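Putative alpha-L-fucosidase (PDB 3GZA) probably hydrolyses alpha-L-fucosides, as a putative exported alpha-L-fucosidase of glycoside hydrolase family 29. Local coordinates at residues K11-K16 with N205-H210; I127-R132 with Y177-D182; M165-C170 with E196-K201; D187-G192 with N211-D216. All coordinates share one frame; numbering follows the deposited sequence. Where two conformers were deposited one is given.

Contact 1. Residues K11-K16 with N205-H210; sequences KPHQLK and NCLFYH
Lys16, in one of two modelled conformers, brings its ammonium group to the backbone of Asn205. NZ lies 2.5 Å from Asn205 O, approaching nearly along the C=O axis; the short length and the second conformer leave the detail of this hydrogen bond doubtful. The same NZ donates to His13 O at 2.8 Å, in the carbonyl plane, and the bend at chi4 (-67°) is what turns NZ to these oxygens.

Van der Waals contacts accompany the polar ones. His13 CB sits 3.4 Å from Asn205 O, and its ring atom CD2 is 3.6 Å from Cys206 O. Leu207, at the start of barrel strand 207-209, lays CD2 3.8 Å from His13 CD2 and 4.0 Å from Gln14 CG. Beyond these segments, His13 NE2 and Gln14 NE2 both bond to Asp216, through OD2 and the backbone O respectively.

If the modelled position holds, the ammonium group would lie between two neutral carbonyl oxygens, one of them in the loop leading into strand 207-209; the firmer tie is the packing of His13 on that loop and of His13 and Gln14 on Leu207 CD2.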
loop_
_atom_site.group_PDB
_atom_site.type_symbol
_atom_site.label_atom_id
_atom_site.label_comp_id
_atom_site.label_asym_id
_atom_site.label_seq_id
_atom_site.Cartn_x
_atom_site.Cartn_y
_atom_site.Cartn_z
ATOM N N LYS A 11 -4.685 -6.455 38.501
ATOM C CA LYS A 11 -3.997 -7.673 38.125
ATOM C C LYS A 11 -2.517 -7.355 38.258
ATOM O O LYS A 11 -2.089 -6.181 38.226
ATOM C CB LYS A 11 -4.288 -8.076 36.700
ATOM C CG LYS A 11 -5.735 -8.486 36.476
ATOM C CD LYS A 11 -5.939 -8.998 35.055
ATOM N N PRO A 12 -1.703 -8.389 38.425
ATOM C CA PRO A 12 -0.289 -8.135 38.572
ATOM C C PRO A 12 0.304 -7.205 37.500
ATOM O O PRO A 12 1.133 -6.334 37.831
ATOM C CB PRO A 12 0.297 -9.527 38.470
ATOM C CG PRO A 12 -0.747 -10.399 39.046
ATOM C CD PRO A 12 -2.028 -9.817 38.548
ATOM N N HIS A 13 -0.105 -7.318 36.222
ATOM C CA HIS A 13 0.493 -6.487 35.184
ATOM C C HIS A 13 -0.031 -5.042 35.184
ATOM O O HIS A 13 0.484 -4.190 34.450
ATOM C CB HIS A 13 0.367 -7.135 33.800
ATOM C CG HIS A 13 -0.967 -6.943 33.148
ATOM N ND1 HIS A 13 -2.077 -7.678 33.501
ATOM C CD2 HIS A 13 -1.354 -6.109 32.148
ATOM C CE1 HIS A 13 -3.101 -7.282 32.748
ATOM N NE2 HIS A 13 -2.688 -6.339 31.919
ATOM N N GLN A 14 -1.048 -4.757 36.004
ATOM C CA GLN A 14 -1.558 -3.406 36.119
ATOM C C GLN A 14 -0.794 -2.610 37.184
ATOM O O GLN A 14 -0.922 -1.391 37.225
ATOM C CB GLN A 14 -3.055 -3.396 36.449
ATOM C CG GLN A 14 -3.940 -3.738 35.254
ATOM C CD GLN A 14 -5.398 -3.873 35.620
ATOM O OE1 GLN A 14 -5.777 -4.689 36.478
ATOM N NE2 GLN A 14 -6.241 -3.044 34.974
ATOM N N LEU A 15 0.017 -3.262 38.016
ATOM C CA LEU A 15 0.734 -2.503 39.058
ATOM C C LEU A 15 1.665 -1.458 38.422
ATOM O O LEU A 15 1.745 -0.317 38.906
ATOM C CB LEU A 15 1.475 -3.438 40.008
ATOM C CG LEU A 15 0.573 -4.363 40.844
ATOM C CD1 LEU A 15 1.459 -5.240 41.736
ATOM C CD2 LEU A 15 -0.387 -3.586 41.728
ATOM N N LYS A 16 2.301 -1.800 37.298
ATOM C CA LYS A 16 3.232 -0.868 36.628
ATOM C C LYS A 16 2.526 0.331 36.041
ATOM O O LYS A 16 3.156 1.313 35.760
ATOM C CB LYS A 16 4.077 -1.568 35.554
ATOM C CG LYS A 16 3.294 -2.268 34.464
ATOM C CD LYS A 16 4.182 -2.801 33.353
ATOM C CE LYS A 16 3.360 -3.493 32.298
ATOM N NZ LYS A 16 2.756 -4.728 32.849
ATOM N N ASN A 205 2.070 -9.677 29.739
ATOM C CA ASN A 205 2.150 -8.639 30.785
ATOM C C ASN A 205 1.971 -7.236 30.267
ATOM O O ASN A 205 2.156 -6.292 30.985
ATOM C CB ASN A 205 3.475 -8.737 31.495
ATOM C CG ASN A 205 3.592 -10.015 32.252
ATOM O OD1 ASN A 205 2.770 -10.308 33.133
ATOM N ND2 ASN A 205 4.580 -10.803 31.901
ATOM N N CYS A 206 1.574 -7.125 29.007
ATOM C CA CYS A 206 1.339 -5.853 28.355
ATOM C C CYS A 206 -0.060 -5.326 28.596
ATOM O O CYS A 206 -1.024 -6.064 28.520
ATOM C CB CYS A 206 1.617 -6.001 26.845
ATOM S SG CYS A 206 1.381 -4.538 25.823
ATOM N N LEU A 207 -0.188 -4.038 28.897
ATOM C CA LEU A 207 -1.508 -3.437 29.081
ATOM C C LEU A 207 -2.197 -3.400 27.747
ATOM O O LEU A 207 -1.640 -2.905 26.767
ATOM C CB LEU A 207 -1.410 -2.030 29.663
ATOM C CG LEU A 207 -0.777 -1.913 31.057
ATOM C CD1 LEU A 207 -0.132 -0.480 31.300
ATOM C CD2 LEU A 207 -1.762 -2.346 32.174
ATOM N N PHE A 208 -3.414 -3.899 27.719
ATOM C CA PHE A 208 -4.233 -3.969 26.494
ATOM C C PHE A 208 -5.234 -2.799 26.550
ATOM O O PHE A 208 -6.115 -2.752 27.435
ATOM C CB PHE A 208 -4.969 -5.293 26.419
ATOM C CG PHE A 208 -5.829 -5.437 25.198
ATOM C CD1 PHE A 208 -5.298 -5.884 23.987
ATOM C CD2 PHE A 208 -7.185 -5.098 25.247
ATOM C CE1 PHE A 208 -6.093 -5.995 22.873
ATOM C CE2 PHE A 208 -7.970 -5.208 24.134
ATOM C CZ PHE A 208 -7.447 -5.662 22.955
ATOM N N TYR A 209 -5.085 -1.829 25.634
ATOM C CA TYR A 209 -5.923 -0.649 25.631
ATOM C C TYR A 209 -6.305 -0.354 24.192
ATOM O O TYR A 209 -5.535 0.322 23.479
ATOM C CB TYR A 209 -5.179 0.493 26.325
ATOM C CG TYR A 209 -5.960 1.750 26.361
ATOM C CD1 TYR A 209 -7.037 1.897 27.208
ATOM C CD2 TYR A 209 -5.622 2.815 25.550
ATOM C CE1 TYR A 209 -7.783 3.050 27.211
ATOM C CE2 TYR A 209 -6.416 3.981 25.530
ATOM C CZ TYR A 209 -7.488 4.066 26.353
ATOM O OH TYR A 209 -8.334 5.145 26.397
ATOM N N HIS A 210 -7.481 -0.751 23.705
ATOM C CA HIS A 210 -8.602 -1.376 24.380
ATOM C C HIS A 210 -9.561 -1.799 23.281
ATOM O O HIS A 210 -9.377 -1.442 22.129
ATOM C CB HIS A 210 -9.330 -0.368 25.299
ATOM C CG HIS A 210 -9.731 0.886 24.614
ATOM N ND1 HIS A 210 -11.029 1.171 24.268
ATOM C CD2 HIS A 210 -8.989 1.961 24.227
ATOM C CE1 HIS A 210 -11.071 2.361 23.687
ATOM N NE2 HIS A 210 -9.855 2.877 23.680
#

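Contact 2. Residues I127-R132 with Y177-D182; sequences IYIGIR and YMIWFD
Ile127, Tyr128 and Ile129 pair in parallel with Ile179, Trp180 and Phe181 as neighbouring strands of the TIM barrel, their directions 23° apart. Four backbone hydrogen bonds alternate between them, from Ile127 N to Met178 O through to Asp182 N to Ile129 O; the shortest, Ile129 N to Trp180 O, is 2.8 Å. Helix 148-171 lies between the strands in the chain, making a beta-alpha-beta crossover.

Ile127, Ile129, Ile179 and Phe181 share one face of the sheet, where Ile129 and Phe181 lie side by side. On the other, Tyr128 turns its edge to the face of Trp180 with planes at 55°, and Tyr128 CD2 comes 3.6 Å from Trp180 CD2. Tyr128 OH donates to a water 3.0 Å away, which donates to Asp182 OD1. An alanine at Tyr128 would probably leave that water without its donor and open a gap against the indole face. Arg132 NE is hydrogen-bonded to Asn141 OD1, while a second water accepts from Arg132 NH1 at 3.0 Å and donates to Asp182 OD1 at 2.7 Å.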
loop_
_atom_site.group_PDB
_atom_site.type_symbol
_atom_site.label_atom_id
_atom_site.label_comp_id
_atom_site.label_asym_id
_atom_site.label_seq_id
_atom_site.Cartn_x
_atom_site.Cartn_y
_atom_site.Cartn_z
ATOM N N ILE A 127 3.572 0.631 22.351
ATOM C CA ILE A 127 3.312 0.893 20.930
ATOM C C ILE A 127 1.851 1.270 20.734
ATOM O O ILE A 127 0.948 0.612 21.274
ATOM C CB ILE A 127 3.693 -0.295 20.058
ATOM C CG1 ILE A 127 5.216 -0.602 20.121
ATOM C CG2 ILE A 127 3.342 0.044 18.603
ATOM C CD1 ILE A 127 5.687 -1.866 19.396
ATOM N N TYR A 128 1.624 2.339 19.998
ATOM C CA TYR A 128 0.290 2.790 19.621
ATOM C C TYR A 128 0.060 2.378 18.172
ATOM O O TYR A 128 0.946 2.547 17.298
ATOM C CB TYR A 128 0.229 4.302 19.799
ATOM C CG TYR A 128 -0.952 5.121 19.335
ATOM C CD1 TYR A 128 -1.318 5.211 17.995
ATOM C CD2 TYR A 128 -1.692 5.849 20.256
ATOM C CE1 TYR A 128 -2.378 5.987 17.597
ATOM C CE2 TYR A 128 -2.735 6.642 19.856
ATOM C CZ TYR A 128 -3.084 6.697 18.514
ATOM O OH TYR A 128 -4.120 7.529 18.123
ATOM N N ILE A 129 -1.128 1.885 17.908
ATOM C CA ILE A 129 -1.471 1.393 16.571
ATOM C C ILE A 129 -2.825 1.986 16.212
ATOM O O ILE A 129 -3.813 1.753 16.906
ATOM C CB ILE A 129 -1.571 -0.163 16.580
ATOM C CG1 ILE A 129 -0.290 -0.779 17.140
ATOM C CG2 ILE A 129 -1.830 -0.668 15.123
ATOM C CD1 ILE A 129 -0.370 -2.311 17.336
ATOM N N GLY A 130 -2.879 2.706 15.098
ATOM C CA GLY A 130 -4.126 3.276 14.603
ATOM C C GLY A 130 -4.677 2.381 13.506
ATOM O O GLY A 130 -4.059 2.209 12.437
ATOM N N ILE A 131 -5.796 1.722 13.768
ATOM C CA ILE A 131 -6.499 0.870 12.800
ATOM C C ILE A 131 -7.882 1.417 12.435
ATOM O O ILE A 131 -8.560 0.888 11.561
ATOM C CB ILE A 131 -6.689 -0.591 13.333
ATOM C CG1 ILE A 131 -7.620 -0.676 14.547
ATOM C CG2 ILE A 131 -5.356 -1.212 13.674
ATOM C CD1 ILE A 131 -7.934 -2.075 14.884
ATOM N N ARG A 132 -8.308 2.499 13.105
ATOM C CA ARG A 132 -9.634 3.049 12.916
ATOM C C ARG A 132 -9.778 3.864 11.627
ATOM O O ARG A 132 -10.858 3.870 11.006
ATOM C CB ARG A 132 -9.956 3.929 14.143
ATOM C CG ARG A 132 -11.326 4.520 14.150
ATOM C CD ARG A 132 -11.672 5.184 15.470
ATOM N NE ARG A 132 -13.094 5.558 15.496
ATOM C CZ ARG A 132 -13.608 6.529 16.258
ATOM N NH1 ARG A 132 -12.838 7.215 17.081
ATOM N NH2 ARG A 132 -14.896 6.803 16.232
ATOM N N TYR A 177 5.023 -2.317 27.279
ATOM C CA TYR A 177 4.309 -1.739 28.404
ATOM C C TYR A 177 2.827 -1.722 28.133
ATOM O O TYR A 177 2.046 -2.070 29.005
ATOM C CB TYR A 177 4.849 -0.318 28.642
ATOM C CG TYR A 177 4.248 0.355 29.851
ATOM C CD1 TYR A 177 4.726 0.108 31.121
ATOM C CD2 TYR A 177 3.240 1.327 29.712
ATOM C CE1 TYR A 177 4.178 0.746 32.245
ATOM C CE2 TYR A 177 2.678 1.924 30.843
ATOM C CZ TYR A 177 3.183 1.674 32.095
ATOM O OH TYR A 177 2.649 2.323 33.194
HETATM N N MSE A 178 2.467 -1.234 26.951
HETATM C CA MSE A 178 1.082 -1.235 26.535
HETATM C C MSE A 178 1.035 -1.313 25.024
HETATM O O MSE A 178 2.048 -1.025 24.338
HETATM C CB MSE A 178 0.379 0.094 26.908
HETATM C CG MSE A 178 0.826 1.312 26.198
HETATM SE SE MSE A 178 -0.295 2.832 26.427
HETATM C CE MSE A 178 0.097 3.244 28.276
ATOM N N ILE A 179 -0.142 -1.715 24.550
ATOM C CA ILE A 179 -0.565 -1.587 23.150
ATOM C C ILE A 179 -1.790 -0.681 23.271
ATOM O O ILE A 179 -2.731 -1.021 23.995
ATOM C CB ILE A 179 -0.971 -2.871 22.431
ATOM C CG1 ILE A 179 0.265 -3.762 22.166
ATOM C CG2 ILE A 179 -1.728 -2.526 21.124
ATOM C CD1 ILE A 179 1.328 -3.212 21.216
ATOM N N TRP A 180 -1.737 0.467 22.594
ATOM C CA TRP A 180 -2.772 1.485 22.590
ATOM C C TRP A 180 -3.313 1.603 21.185
ATOM O O TRP A 180 -2.604 1.986 20.268
ATOM C CB TRP A 180 -2.157 2.824 22.980
ATOM C CG TRP A 180 -3.042 4.060 23.063
ATOM C CD1 TRP A 180 -4.307 4.243 22.550
ATOM C CD2 TRP A 180 -2.668 5.321 23.634
ATOM N NE1 TRP A 180 -4.756 5.498 22.821
ATOM C CE2 TRP A 180 -3.769 6.190 23.482
ATOM C CE3 TRP A 180 -1.517 5.788 24.284
ATOM C CZ2 TRP A 180 -3.746 7.496 23.926
ATOM C CZ3 TRP A 180 -1.501 7.095 24.734
ATOM C CH2 TRP A 180 -2.583 7.949 24.505
ATOM N N PHE A 181 -4.578 1.286 21.017
ATOM C CA PHE A 181 -5.243 1.425 19.735
ATOM C C PHE A 181 -5.981 2.746 19.680
ATOM O O PHE A 181 -6.692 3.098 20.643
ATOM C CB PHE A 181 -6.227 0.301 19.534
ATOM C CG PHE A 181 -5.573 -1.045 19.380
ATOM C CD1 PHE A 181 -5.089 -1.419 18.152
ATOM C CD2 PHE A 181 -5.534 -1.958 20.412
ATOM C CE1 PHE A 181 -4.498 -2.672 17.956
ATOM C CE2 PHE A 181 -4.896 -3.216 20.222
ATOM C CZ PHE A 181 -4.390 -3.539 18.987
ATOM N N ASP A 182 -5.832 3.475 18.563
ATOM C CA ASP A 182 -6.524 4.768 18.349
ATOM C C ASP A 182 -8.020 4.618 18.406
ATOM O O ASP A 182 -8.624 4.147 17.465
ATOM C CB ASP A 182 -6.086 5.327 16.969
ATOM C CG ASP A 182 -6.804 6.575 16.573
ATOM O OD1 ASP A 182 -7.384 7.265 17.464
ATOM O OD2 ASP A 182 -6.757 6.881 15.350
HETATM O O HOH W 1 -6.494 8.191 19.866
HETATM O O HOH W 2 -7.515 2.001 16.183
HETATM O O HOH W 3 -6.549 5.029 13.325
HETATM O O HOH W 4 -9.922 8.022 16.724
#

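Contact 3. Residues M165-C170 with E196-K201; sequences MVTELC and EPIVNK
Thr167 and Ile198, both partly exposed, meet on the solvent side of the two helices. Their side chains cross at about a right angle, and Thr167 OG1 touches two methyl groups of the isoleucine, CG2 at 3.5 Å and CD1 at 3.6 Å. With chi1 at -60°, OG1 stands anti to the carbonyl carbon; it is also hydrogen-bonded to Glu163 O, one turn earlier in its own helix, so its polar need is met within the helix. Ile198 CG2 also reaches Val166 CG1 at 4.0 Å, linking the partly exposed pair to the buried side chains.

The segments belong to helices 148-171 and 196-202, successive outer helices of the TIM barrel, each following a strand of the wall. They run nearly parallel, at 14°, with axes 9.7 Å apart. An alanine at Ile198 would probably leave Thr167 OG1 and Val166 CG1 without the methyls that now cover them and open a gap between the helices.

Val166, Cys170 and Val199 form the buried, packed side. Here Val199 CG2 is in ordinary van der Waals contact with both partners, 4.2 Å from Val166 CG1 and 4.1 Å from Cys170 SG. Deeper still, Val166 leans on Ile129 and Phe181 of the barrel wall, and Val199 on Phe208, while Cys170 meets Ile179.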
loop_
_atom_site.group_PDB
_atom_site.type_symbol
_atom_site.label_atom_id
_atom_site.label_comp_id
_atom_site.label_asym_id
_atom_site.label_seq_id
_atom_site.Cartn_x
_atom_site.Cartn_y
_atom_site.Cartn_z
HETATM N N MSE A 165 -0.303 -7.057 11.570
HETATM C CA MSE A 165 0.498 -5.910 12.001
HETATM C C MSE A 165 0.728 -5.986 13.505
HETATM O O MSE A 165 1.846 -5.832 13.984
HETATM C CB MSE A 165 -0.136 -4.577 11.625
HETATM C CG MSE A 165 -0.112 -4.280 10.109
HETATM SE SE MSE A 165 -0.672 -2.482 9.713
HETATM C CE MSE A 165 -2.486 -2.526 10.204
ATOM N N VAL A 166 -0.344 -6.269 14.240
ATOM C CA VAL A 166 -0.259 -6.399 15.698
ATOM C C VAL A 166 0.680 -7.522 16.045
ATOM O O VAL A 166 1.471 -7.411 16.959
ATOM C CB VAL A 166 -1.649 -6.547 16.309
ATOM C CG1 VAL A 166 -1.616 -6.885 17.822
ATOM C CG2 VAL A 166 -2.490 -5.273 16.102
ATOM N N THR A 167 0.620 -8.604 15.302
ATOM C CA THR A 167 1.498 -9.751 15.595
ATOM C C THR A 167 2.962 -9.339 15.409
ATOM O O THR A 167 3.825 -9.682 16.247
ATOM C CB THR A 167 1.150 -10.963 14.713
ATOM O OG1 THR A 167 -0.207 -11.349 14.956
ATOM C CG2 THR A 167 2.044 -12.192 15.048
ATOM N N GLU A 168 3.261 -8.638 14.332
ATOM C CA GLU A 168 4.661 -8.193 14.114
ATOM C C GLU A 168 5.123 -7.360 15.290
ATOM O O GLU A 168 6.251 -7.534 15.808
ATOM C CB GLU A 168 4.789 -7.377 12.816
ATOM C CG GLU A 168 4.622 -8.180 11.558
ATOM C CD GLU A 168 4.767 -7.379 10.286
ATOM O OE1 GLU A 168 4.539 -6.161 10.311
ATOM O OE2 GLU A 168 5.077 -8.020 9.236
ATOM N N LEU A 169 4.309 -6.377 15.653
ATOM C CA LEU A 169 4.661 -5.439 16.724
ATOM C C LEU A 169 4.790 -6.086 18.078
ATOM O O LEU A 169 5.606 -5.648 18.907
ATOM C CB LEU A 169 3.716 -4.251 16.710
ATOM C CG LEU A 169 3.823 -3.370 15.451
ATOM C CD1 LEU A 169 2.580 -2.483 15.201
ATOM C CD2 LEU A 169 5.153 -2.522 15.388
ATOM N N CYS A 170 4.050 -7.176 18.286
ATOM C CA CYS A 170 4.076 -7.923 19.578
ATOM C C CYS A 170 5.106 -9.025 19.640
ATOM O O CYS A 170 5.267 -9.640 20.696
ATOM C CB CYS A 170 2.702 -8.520 19.893
ATOM S SG CYS A 170 1.430 -7.301 20.340
ATOM N N GLU A 196 -7.075 -9.236 20.912
ATOM C CA GLU A 196 -6.821 -9.523 22.306
ATOM C C GLU A 196 -6.092 -10.863 22.446
ATOM O O GLU A 196 -5.138 -10.951 23.232
ATOM C CB GLU A 196 -8.102 -9.476 23.165
ATOM C CG GLU A 196 -7.763 -9.553 24.616
ATOM C CD GLU A 196 -8.917 -9.957 25.508
ATOM O OE1 GLU A 196 -10.107 -9.954 25.072
ATOM O OE2 GLU A 196 -8.618 -10.294 26.686
ATOM N N PRO A 197 -6.480 -11.895 21.678
ATOM C CA PRO A 197 -5.729 -13.150 21.830
ATOM C C PRO A 197 -4.283 -13.062 21.424
ATOM O O PRO A 197 -3.455 -13.816 21.952
ATOM C CB PRO A 197 -6.453 -14.110 20.891
ATOM C CG PRO A 197 -7.807 -13.552 20.749
ATOM C CD PRO A 197 -7.643 -12.090 20.770
ATOM N N ILE A 198 -3.996 -12.196 20.467
ATOM C CA ILE A 198 -2.605 -11.994 19.995
ATOM C C ILE A 198 -1.780 -11.342 21.107
ATOM O O ILE A 198 -0.688 -11.807 21.444
ATOM C CB ILE A 198 -2.559 -11.147 18.728
ATOM C CG1 ILE A 198 -3.272 -11.837 17.585
ATOM C CG2 ILE A 198 -1.097 -10.856 18.295
ATOM C CD1 ILE A 198 -3.487 -10.878 16.420
ATOM N N VAL A 199 -2.338 -10.308 21.714
ATOM C CA VAL A 199 -1.651 -9.606 22.800
ATOM C C VAL A 199 -1.524 -10.572 23.989
ATOM O O VAL A 199 -0.456 -10.696 24.622
ATOM C CB VAL A 199 -2.353 -8.288 23.148
ATOM C CG1 VAL A 199 -1.656 -7.638 24.390
ATOM C CG2 VAL A 199 -2.376 -7.357 21.951
ATOM N N ASN A 200 -2.544 -11.378 24.270
ATOM C CA ASN A 200 -2.433 -12.287 25.403
ATOM C C ASN A 200 -1.365 -13.344 25.209
ATOM O O ASN A 200 -0.669 -13.717 26.135
ATOM C CB ASN A 200 -3.767 -12.998 25.650
ATOM C CG ASN A 200 -4.764 -12.135 26.394
ATOM O OD1 ASN A 200 -4.374 -11.187 27.116
ATOM N ND2 ASN A 200 -6.056 -12.483 26.265
ATOM N N LYS A 201 -1.249 -13.845 23.990
ATOM C CA LYS A 201 -0.276 -14.883 23.722
ATOM C C LYS A 201 1.153 -14.372 23.746
ATOM O O LYS A 201 2.032 -14.978 24.391
ATOM C CB LYS A 201 -0.553 -15.500 22.363
ATOM C CG LYS A 201 0.420 -16.589 21.962
ATOM C CD LYS A 201 0.031 -17.255 20.684
ATOM C CE LYS A 201 0.991 -18.405 20.342
ATOM N NZ LYS A 201 0.589 -19.062 19.066
#

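Contact 4. Residues D187-G192 with N211-D216; sequences DPRADG and NIDRAD. With EDO (1,2-ethanediol), chain E.
Arg189 and Asp213 join two loops that follow adjacent TIM-barrel strands, 178-181 and 207-209. The guanidinium grips the carboxylate end-on, tip to tip: NH2 lies 2.9 Å from Asp213 OD1, and NH1 is 3.3 Å from OD2, which uses its syn lone pair. The two planes are 39° apart, so the second pair lies in the guanidinium plane while OD1 is tilted out of it. Asp213 OD1 also forms a salt bridge to Arg244. Since Arg189 is modelled in two conformers and touches a crystal neighbour, its grip may not be constant.

Asp187 opens a type I turn to Ala190, and its OD1 takes the backbone N of Arg189 in an Asx turn at 2.9 Å. Beneath the charges lies an apolar patch: Ile212 CG2 packs 3.7 Å from Asp187 CA and 3.9 Å from Pro188 CD.

The facing loop is braced by Asn211, whose OD1 accepts from Asp213 N at 2.9 Å and from Arg214 N at 3.1 Å.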
loop_
_atom_site.group_PDB
_atom_site.type_symbol
_atom_site.label_atom_id
_atom_site.label_comp_id
_atom_site.label_asym_id
_atom_site.label_seq_id
_atom_site.Cartn_x
_atom_site.Cartn_y
_atom_site.Cartn_z
ATOM N N ASP A 187 -14.893 -4.102 17.863
ATOM C CA ASP A 187 -15.561 -5.324 18.260
ATOM C C ASP A 187 -15.100 -6.476 17.373
ATOM O O ASP A 187 -15.375 -6.467 16.187
ATOM C CB ASP A 187 -17.087 -5.091 18.121
ATOM C CG ASP A 187 -17.919 -6.265 18.508
ATOM O OD1 ASP A 187 -17.394 -7.391 18.752
ATOM O OD2 ASP A 187 -19.183 -6.088 18.591
ATOM N N PRO A 188 -14.432 -7.488 17.954
ATOM C CA PRO A 188 -13.901 -8.562 17.142
ATOM C C PRO A 188 -14.940 -9.440 16.500
ATOM O O PRO A 188 -14.577 -10.245 15.642
ATOM C CB PRO A 188 -13.016 -9.330 18.136
ATOM C CG PRO A 188 -13.554 -9.030 19.440
ATOM C CD PRO A 188 -14.097 -7.659 19.383
ATOM N N ARG A 189 -16.196 -9.335 16.918
ATOM C CA ARG A 189 -17.295 -10.109 16.347
ATOM C C ARG A 189 -17.893 -9.353 15.165
ATOM O O ARG A 189 -18.780 -9.860 14.484
ATOM C CB ARG A 189 -18.387 -10.447 17.411
ATOM C CG ARG A 189 -17.940 -11.605 18.370
ATOM C CD ARG A 189 -18.680 -11.725 19.714
ATOM N NE ARG A 189 -18.522 -10.474 20.436
ATOM C CZ ARG A 189 -17.363 -10.045 21.014
ATOM N NH1 ARG A 189 -16.254 -10.763 21.123
ATOM N NH2 ARG A 189 -17.333 -8.870 21.537
ATOM N N ALA A 190 -17.413 -8.140 14.926
ATOM C CA ALA A 190 -17.945 -7.265 13.867
ATOM C C ALA A 190 -16.833 -6.622 13.079
ATOM O O ALA A 190 -16.053 -7.328 12.448
ATOM C CB ALA A 190 -18.892 -6.209 14.483
ATOM N N ASP A 191 -16.676 -5.297 13.105
ATOM C CA ASP A 191 -15.677 -4.681 12.245
ATOM C C ASP A 191 -14.231 -4.754 12.756
ATOM O O ASP A 191 -13.252 -4.496 12.022
ATOM C CB ASP A 191 -15.991 -3.211 12.048
ATOM C CG ASP A 191 -17.214 -2.960 11.207
ATOM O OD1 ASP A 191 -17.567 -3.806 10.357
ATOM O OD2 ASP A 191 -17.801 -1.857 11.429
ATOM N N GLY A 192 -14.083 -4.979 14.062
ATOM C CA GLY A 192 -12.752 -4.938 14.674
ATOM C C GLY A 192 -11.937 -6.223 14.518
ATOM O O GLY A 192 -12.485 -7.315 14.402
ATOM N N ASN A 211 -10.564 -2.590 23.630
ATOM C CA ASN A 211 -11.630 -2.909 22.684
ATOM C C ASN A 211 -12.951 -3.098 23.435
ATOM O O ASN A 211 -13.040 -2.805 24.631
ATOM C CB ASN A 211 -11.267 -4.058 21.756
ATOM C CG ASN A 211 -11.322 -5.410 22.422
ATOM O OD1 ASN A 211 -11.575 -5.523 23.629
ATOM N ND2 ASN A 211 -11.037 -6.454 21.640
ATOM N N ILE A 212 -13.996 -3.568 22.749
ATOM C CA ILE A 212 -15.271 -3.699 23.405
ATOM C C ILE A 212 -15.290 -4.657 24.564
ATOM O O ILE A 212 -16.174 -4.616 25.385
ATOM C CB ILE A 212 -16.373 -4.072 22.349
ATOM C CG1 ILE A 212 -17.768 -3.711 22.817
ATOM C CG2 ILE A 212 -16.255 -5.565 21.899
ATOM C CD1 ILE A 212 -18.727 -3.671 21.651
ATOM N N ASP A 213 -14.358 -5.597 24.576
ATOM C CA ASP A 213 -14.315 -6.653 25.603
ATOM C C ASP A 213 -13.440 -6.298 26.791
ATOM O O ASP A 213 -13.673 -6.800 27.901
ATOM C CB ASP A 213 -13.747 -7.946 25.014
ATOM C CG ASP A 213 -14.628 -8.546 23.962
ATOM O OD1 ASP A 213 -15.874 -8.415 24.051
ATOM O OD2 ASP A 213 -14.090 -9.150 22.991
ATOM N N ARG A 214 -12.439 -5.471 26.561
ATOM C CA ARG A 214 -11.415 -5.213 27.550
ATOM C C ARG A 214 -10.669 -3.911 27.420
ATOM O O ARG A 214 -10.249 -3.526 26.327
ATOM C CB ARG A 214 -10.385 -6.362 27.427
ATOM C CG ARG A 214 -9.224 -6.265 28.388
ATOM C CD ARG A 214 -8.266 -7.383 28.161
ATOM N NE ARG A 214 -6.965 -7.208 28.799
ATOM C CZ ARG A 214 -5.949 -8.047 28.632
ATOM N NH1 ARG A 214 -6.084 -9.167 27.941
ATOM N NH2 ARG A 214 -4.788 -7.813 29.215
ATOM N N ALA A 215 -10.449 -3.248 28.557
ATOM C CA ALA A 215 -9.576 -2.084 28.673
ATOM C C ALA A 215 -8.828 -2.256 29.997
ATOM O O ALA A 215 -9.448 -2.453 31.041
ATOM C CB ALA A 215 -10.343 -0.803 28.717
ATOM N N ASP A 216 -7.498 -2.232 29.909
ATOM C CA ASP A 216 -6.682 -2.333 31.122
ATOM C C ASP A 216 -6.505 -1.019 31.875
ATOM O O ASP A 216 -6.003 -1.009 33.010
ATOM C CB ASP A 216 -5.360 -2.995 30.826
ATOM C CG ASP A 216 -5.485 -4.469 30.532
ATOM O OD1 ASP A 216 -6.545 -5.102 30.754
ATOM O OD2 ASP A 216 -4.430 -5.043 30.131
HETATM C C1 EDO E . -13.920 -13.572 18.564
HETATM O O1 EDO E . -14.694 -12.782 19.487
HETATM C C2 EDO E . -14.264 -13.254 17.122
HETATM O O2 EDO E . -15.181 -14.245 16.595
#

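All four contacts lie in the TIM-barrel part of the chain, none in its C-terminal beta strands. Contact 2 is in the barrel wall, and strand 178-181 pairs in parallel with strand 207-209 of contact 1, helix 196-202 coming between them in the chain; their centres are 14 Å apart. Contact 3 covers the wall from outside, its centre 11 Å from contact 2, and its helices alternate with those strands along the chain. Contact 4 comes from the loops beyond, 17 Å from contact 1 between centres, yet the two meet at Asp216, which bonds His13 and Gln14. Arg214 in turn reaches Glu196 and Asn200 of contact 3. Segment 11-16, far back in sequence, is thereby tied to wall and loops.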